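Local structure of peptidoglycan synthetase penicillin-binding protein 3 (Bifidobacterium adolescentis, 4YE5) at residues A464-A469 and S556-A561; H303-K308 and D560-N565. The protein probably takes part in peptidoglycan synthesis as a penicillin-binding protein of the transpeptidase family. All coordinates share one frame; numbering follows the deposited sequence.

Interaction 1: residues A464-A469 and S556-A561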
loop_
_atom_site.group_PDB
_atom_site.type_symbol
_atom_site.label_atom_id
_atom_site.label_comp_id
_atom_site.label_asym_id
_atom_site.label_seq_id
_atom_site.Cartn_x
_atom_site.Cartn_y
_atom_site.Cartn_z
ATOM N N ALA A 464 6.179 30.030 -7.260
ATOM C CA ALA A 464 6.582 29.747 -8.649
ATOM C C ALA A 464 5.784 28.578 -9.236
ATOM O O ALA A 464 5.458 28.577 -10.434
ATOM C CB ALA A 464 8.090 29.472 -8.731
HETATM N N MSE A 465 5.461 27.586 -8.401
HETATM C CA MSE A 465 4.614 26.470 -8.838
HETATM C C MSE A 465 3.171 26.897 -9.117
HETATM O O MSE A 465 2.502 26.340 -9.991
HETATM C CB MSE A 465 4.635 25.292 -7.845
HETATM C CG MSE A 465 5.980 24.580 -7.759
HETATM SE SE MSE A 465 5.879 23.054 -6.566
HETATM C CE MSE A 465 4.636 21.948 -7.632
ATOM N N GLU A 466 2.692 27.886 -8.379
ATOM C CA GLU A 466 1.380 28.421 -8.662
ATOM C C GLU A 466 1.391 29.149 -10.018
ATOM O O GLU A 466 0.439 29.032 -10.801
ATOM C CB GLU A 466 0.876 29.329 -7.519
ATOM C CG GLU A 466 -0.413 30.051 -7.883
ATOM C CD GLU A 466 -1.234 30.507 -6.678
ATOM O OE1 GLU A 466 -0.718 30.484 -5.540
ATOM O OE2 GLU A 466 -2.405 30.889 -6.886
ATOM N N SER A 467 2.470 29.879 -10.310
ATOM C CA SER A 467 2.616 30.467 -11.648
ATOM C C SER A 467 2.707 29.352 -12.699
ATOM O O SER A 467 2.135 29.465 -13.785
ATOM C CB SER A 467 3.839 31.395 -11.733
ATOM O OG SER A 467 3.666 32.518 -10.887
ATOM N N SER A 468 3.395 28.263 -12.368
ATOM C CA SER A 468 3.482 27.122 -13.293
ATOM C C SER A 468 2.087 26.514 -13.574
ATOM O O SER A 468 1.795 26.162 -14.704
ATOM C CB SER A 468 4.448 26.033 -12.764
ATOM O OG SER A 468 5.772 26.564 -12.574
ATOM N N ALA A 469 1.236 26.399 -12.549
ATOM C CA ALA A 469 -0.141 25.893 -12.735
ATOM C C ALA A 469 -0.979 26.835 -13.616
ATOM O O ALA A 469 -1.715 26.400 -14.503
ATOM C CB ALA A 469 -0.846 25.710 -11.381
ATOM N N SER A 556 -8.566 32.275 -1.335
ATOM C CA SER A 556 -8.566 33.730 -1.400
ATOM C C SER A 556 -7.833 34.200 -2.660
ATOM O O SER A 556 -7.040 33.452 -3.236
ATOM C CB SER A 556 -7.889 34.309 -0.153
ATOM O OG SER A 556 -8.642 34.021 1.016
ATOM N N PRO A 557 -8.102 35.439 -3.105
ATOM C CA PRO A 557 -7.421 35.945 -4.301
ATOM C C PRO A 557 -5.897 35.931 -4.153
ATOM O O PRO A 557 -5.364 36.207 -3.074
ATOM C CB PRO A 557 -7.929 37.393 -4.401
ATOM C CG PRO A 557 -9.287 37.361 -3.756
ATOM C CD PRO A 557 -9.143 36.369 -2.622
ATOM N N ARG A 558 -5.205 35.582 -5.232
ATOM C CA ARG A 558 -3.747 35.651 -5.276
ATOM C C ARG A 558 -3.262 37.111 -5.363
ATOM O O ARG A 558 -3.631 37.832 -6.286
ATOM C CB ARG A 558 -3.230 34.846 -6.477
ATOM C CG ARG A 558 -1.718 34.646 -6.478
ATOM C CD ARG A 558 -1.227 33.886 -7.725
ATOM N NE ARG A 558 0.187 33.559 -7.574
ATOM C CZ ARG A 558 1.013 33.259 -8.567
ATOM N NH1 ARG A 558 0.576 33.225 -9.821
ATOM N NH2 ARG A 558 2.285 32.993 -8.297
ATOM N N THR A 559 -2.430 37.547 -4.416
ATOM C CA THR A 559 -1.970 38.935 -4.421
ATOM C C THR A 559 -0.459 39.102 -4.430
ATOM O O THR A 559 0.031 40.220 -4.428
ATOM C CB THR A 559 -2.493 39.727 -3.196
ATOM O OG1 THR A 559 -2.017 39.118 -1.989
ATOM C CG2 THR A 559 -4.027 39.795 -3.190
ATOM N N ASP A 560 0.289 38.009 -4.410
ATOM C CA ASP A 560 1.736 38.140 -4.243
ATOM C C ASP A 560 2.566 37.406 -5.305
ATOM O O ASP A 560 3.667 36.939 -5.011
ATOM C CB ASP A 560 2.144 37.672 -2.839
ATOM C CG ASP A 560 1.833 36.191 -2.590
ATOM O OD1 ASP A 560 1.134 35.554 -3.418
ATOM O OD2 ASP A 560 2.281 35.670 -1.542
ATOM N N ALA A 561 2.052 37.314 -6.528
ATOM C CA ALA A 561 2.725 36.519 -7.557
ATOM C C ALA A 561 4.145 37.019 -7.796
ATOM O O ALA A 561 4.361 38.205 -7.949
ATOM C CB ALA A 561 1.929 36.543 -8.871
#
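R558 reaches from the C-terminal tail to helix 455-470 of the penicillin-binding transpeptidase fold, where E466 lies over one face of its guanidinium and S467 meets its edge. The E466 and R558 side chains slide past each other in opposite directions, and their carboxylate and guanidinium planes are stacked at only 6° to one another. It is the aliphatic part of E466 that covers the group: CG of E466 sits 3.5 Å above the guanidinium plane, over its centre. From the opposite face A561 CB closes in over the centre at 3.4 Å, making a sandwich that, with the in-plane bond to S467, should limit how far the group can tilt or turn. Because the carboxylate runs back along the arginine chain, E466 OE2 comes to 3.3 Å from R558 CD. The ion pair between E466 OE2 and R558 NE is long, at 3.8 Å, and no N-H points at the oxygen, so attraction here is of charge alone. The firmer salt bridge of E466 OE2 is with NE of R482, in the loop before strand 484-492. R558 gets its reach from an extended chain, with CG anti to the backbone N (chi1 -170°). S467 OG receives R558 NH2 at 3.0 Å, nearly straight (161°) and in the guanidinium plane, while R558 NH1 adds a weak bond to the same S467 OG at 3.3 Å.

Interaction 2: residues H303-K308 and D560-N565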
loop_
_atom_site.group_PDB
_atom_site.type_symbol
_atom_site.label_atom_id
_atom_site.label_comp_id
_atom_site.label_asym_id
_atom_site.label_seq_id
_atom_site.Cartn_x
_atom_site.Cartn_y
_atom_site.Cartn_z
ATOM N N HIS A 303 20.956 31.816 -6.561
ATOM C CA HIS A 303 20.126 32.820 -7.211
ATOM C C HIS A 303 18.986 33.206 -6.286
ATOM O O HIS A 303 18.729 32.521 -5.290
ATOM C CB HIS A 303 19.583 32.300 -8.555
ATOM C CG HIS A 303 20.579 32.380 -9.673
ATOM N ND1 HIS A 303 21.004 33.582 -10.206
ATOM C CD2 HIS A 303 21.256 31.416 -10.340
ATOM C CE1 HIS A 303 21.893 33.353 -11.155
ATOM N NE2 HIS A 303 22.062 32.044 -11.261
ATOM N N LYS A 304 18.333 34.323 -6.594
ATOM C CA LYS A 304 17.040 34.635 -5.992
ATOM C C LYS A 304 15.947 34.303 -6.997
ATOM O O LYS A 304 16.193 34.260 -8.206
ATOM C CB LYS A 304 16.949 36.102 -5.579
ATOM C CG LYS A 304 17.861 36.487 -4.402
ATOM C CD LYS A 304 18.018 38.001 -4.330
ATOM C CE LYS A 304 19.170 38.400 -3.405
ATOM N NZ LYS A 304 19.125 37.649 -2.113
ATOM N N ILE A 305 14.740 34.094 -6.487
ATOM C CA ILE A 305 13.625 33.588 -7.283
ATOM C C ILE A 305 13.243 34.574 -8.393
ATOM O O ILE A 305 12.730 34.187 -9.438
ATOM C CB ILE A 305 12.394 33.281 -6.376
ATOM C CG1 ILE A 305 11.313 32.532 -7.154
ATOM C CG2 ILE A 305 11.846 34.563 -5.735
ATOM C CD1 ILE A 305 11.800 31.249 -7.730
ATOM N N ASP A 306 13.510 35.854 -8.177
ATOM C CA ASP A 306 13.171 36.839 -9.194
ATOM C C ASP A 306 14.368 37.324 -10.025
ATOM O O ASP A 306 14.268 38.345 -10.695
ATOM C CB ASP A 306 12.402 38.016 -8.584
ATOM C CG ASP A 306 13.194 38.737 -7.506
ATOM O OD1 ASP A 306 14.273 38.239 -7.104
ATOM O OD2 ASP A 306 12.723 39.800 -7.054
ATOM N N ASP A 307 15.482 36.586 -9.993
ATOM C CA ASP A 307 16.655 36.927 -10.816
ATOM C C ASP A 307 16.304 36.868 -12.295
ATOM O O ASP A 307 15.575 35.984 -12.722
ATOM C CB ASP A 307 17.828 35.982 -10.541
ATOM C CG ASP A 307 18.630 36.380 -9.304
ATOM O OD1 ASP A 307 18.445 37.511 -8.810
ATOM O OD2 ASP A 307 19.453 35.566 -8.836
ATOM N N LYS A 308 16.842 37.797 -13.074
ATOM C CA LYS A 308 16.475 37.932 -14.477
ATOM C C LYS A 308 17.480 37.241 -15.385
ATOM O O LYS A 308 18.690 37.424 -15.245
ATOM C CB LYS A 308 16.393 39.409 -14.861
ATOM C CG LYS A 308 15.386 40.225 -14.063
ATOM C CD LYS A 308 15.446 41.697 -14.484
ATOM C CE LYS A 308 14.391 42.529 -13.777
ATOM N NZ LYS A 308 14.538 42.489 -12.291
ATOM N N ASP A 560 0.289 38.009 -4.410
ATOM C CA ASP A 560 1.736 38.140 -4.243
ATOM C C ASP A 560 2.566 37.406 -5.305
ATOM O O ASP A 560 3.667 36.939 -5.011
ATOM C CB ASP A 560 2.144 37.672 -2.839
ATOM C CG ASP A 560 1.833 36.191 -2.590
ATOM O OD1 ASP A 560 1.134 35.554 -3.418
ATOM O OD2 ASP A 560 2.281 35.670 -1.542
ATOM N N ALA A 561 2.052 37.314 -6.528
ATOM C CA ALA A 561 2.725 36.519 -7.557
ATOM C C ALA A 561 4.145 37.019 -7.796
ATOM O O ALA A 561 4.361 38.205 -7.949
ATOM C CB ALA A 561 1.929 36.543 -8.871
ATOM N N ILE A 562 5.114 36.116 -7.815
ATOM C CA ILE A 562 6.468 36.508 -8.164
ATOM C C ILE A 562 6.528 36.543 -9.688
ATOM O O ILE A 562 6.068 35.615 -10.337
ATOM C CB ILE A 562 7.505 35.533 -7.563
ATOM C CG1 ILE A 562 7.491 35.641 -6.029
ATOM C CG2 ILE A 562 8.913 35.822 -8.096
ATOM C CD1 ILE A 562 8.135 34.466 -5.321
ATOM N N PRO A 563 7.048 37.641 -10.263
ATOM C CA PRO A 563 7.075 37.784 -11.727
ATOM C C PRO A 563 7.812 36.654 -12.436
ATOM O O PRO A 563 8.859 36.180 -11.967
ATOM C CB PRO A 563 7.792 39.137 -11.950
ATOM C CG PRO A 563 8.390 39.502 -10.606
ATOM C CD PRO A 563 7.513 38.858 -9.576
ATOM N N VAL A 564 7.258 36.222 -13.563
ATOM C CA VAL A 564 7.845 35.133 -14.347
ATOM C C VAL A 564 8.640 35.666 -15.544
ATOM O O VAL A 564 9.374 34.930 -16.215
ATOM C CB VAL A 564 6.750 34.168 -14.846
ATOM C CG1 VAL A 564 6.329 33.220 -13.729
ATOM C CG2 VAL A 564 5.532 34.970 -15.384
ATOM N N ASN A 565 8.482 36.947 -15.828
ATOM C CA ASN A 565 9.297 37.574 -16.868
ATOM C C ASN A 565 9.731 38.972 -16.471
ATOM O O ASN A 565 9.378 39.453 -15.394
ATOM C CB ASN A 565 8.563 37.588 -18.212
ATOM C CG ASN A 565 7.126 38.049 -18.088
ATOM O OD1 ASN A 565 6.848 39.073 -17.465
ATOM N ND2 ASN A 565 6.201 37.287 -18.670
#
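I562 presents both of its branches to I305, and the two side chains cross at about a right angle. At the root, I562 CB stands back, 4.8 Å from I305 CG2. The branches divide there: CG2 lies anti to the backbone N, and CG1 beside it (chi1 -66°). CG2 of I562 approaches CG2 of I305 to 4.0 Å. That same I562 methyl also has D306 CB 4.2 Å away, so the aspartate contributes its aliphatic carbon to the contact. Along the other branch, I562 CG1 is still 4.5 Å from I305 CG2. Its tip goes further: I562 CD1 makes the closest approach, 3.7 Å to I305 CG2, and touches I305 CG1 as well. No hydrogen bond joins the two segments, and the touching atoms are all carbons.

The receiving residues, I305 and D306, are the central pair of a type I beta turn from K304 to D307, which links helix 290-299 to strand 308-311 in the transpeptidase domain. D307 N closes the turn on K304 O at 3.0 Å. The carboxylate of D307 reinforces it, since D307 OD2 accepts both K304 N and H303 ND1, from opposite faces of its plane. The imidazole bond, H303 ND1 to D307 OD2, is 2.9 Å long and lies in the ring plane; it meets the oxygen on the anti side, with an N-H...O angle of 149°. Backbone bonding between I305 and A336 ties the turn to helix 335-340. On the tail side, P563 O accepts from T334 OG1.

How the interactions relate
Interactions 1 and 2 are successive holds on one C-terminal tail: they share D560 and A561, and their centres lie about 12 Å apart. Direct contact joins them, as S467 CB packs on V564 CG1 at 3.7 Å and A464 CB comes within 4.2 Å of I305 CD1. N463 bridges them further, its ND2 bonding to D560 O and its OD1 to I562 N, with a weak bond from R558 NH2. Along the tail the contacts change in kind, from the polar R558 site on 464-469 to the carbon-only one of I562 on 303-308. Helix 455-470 also touches strand 484-492, where S468 packs on K486, probably the lysine of the KSG-type active-site motif.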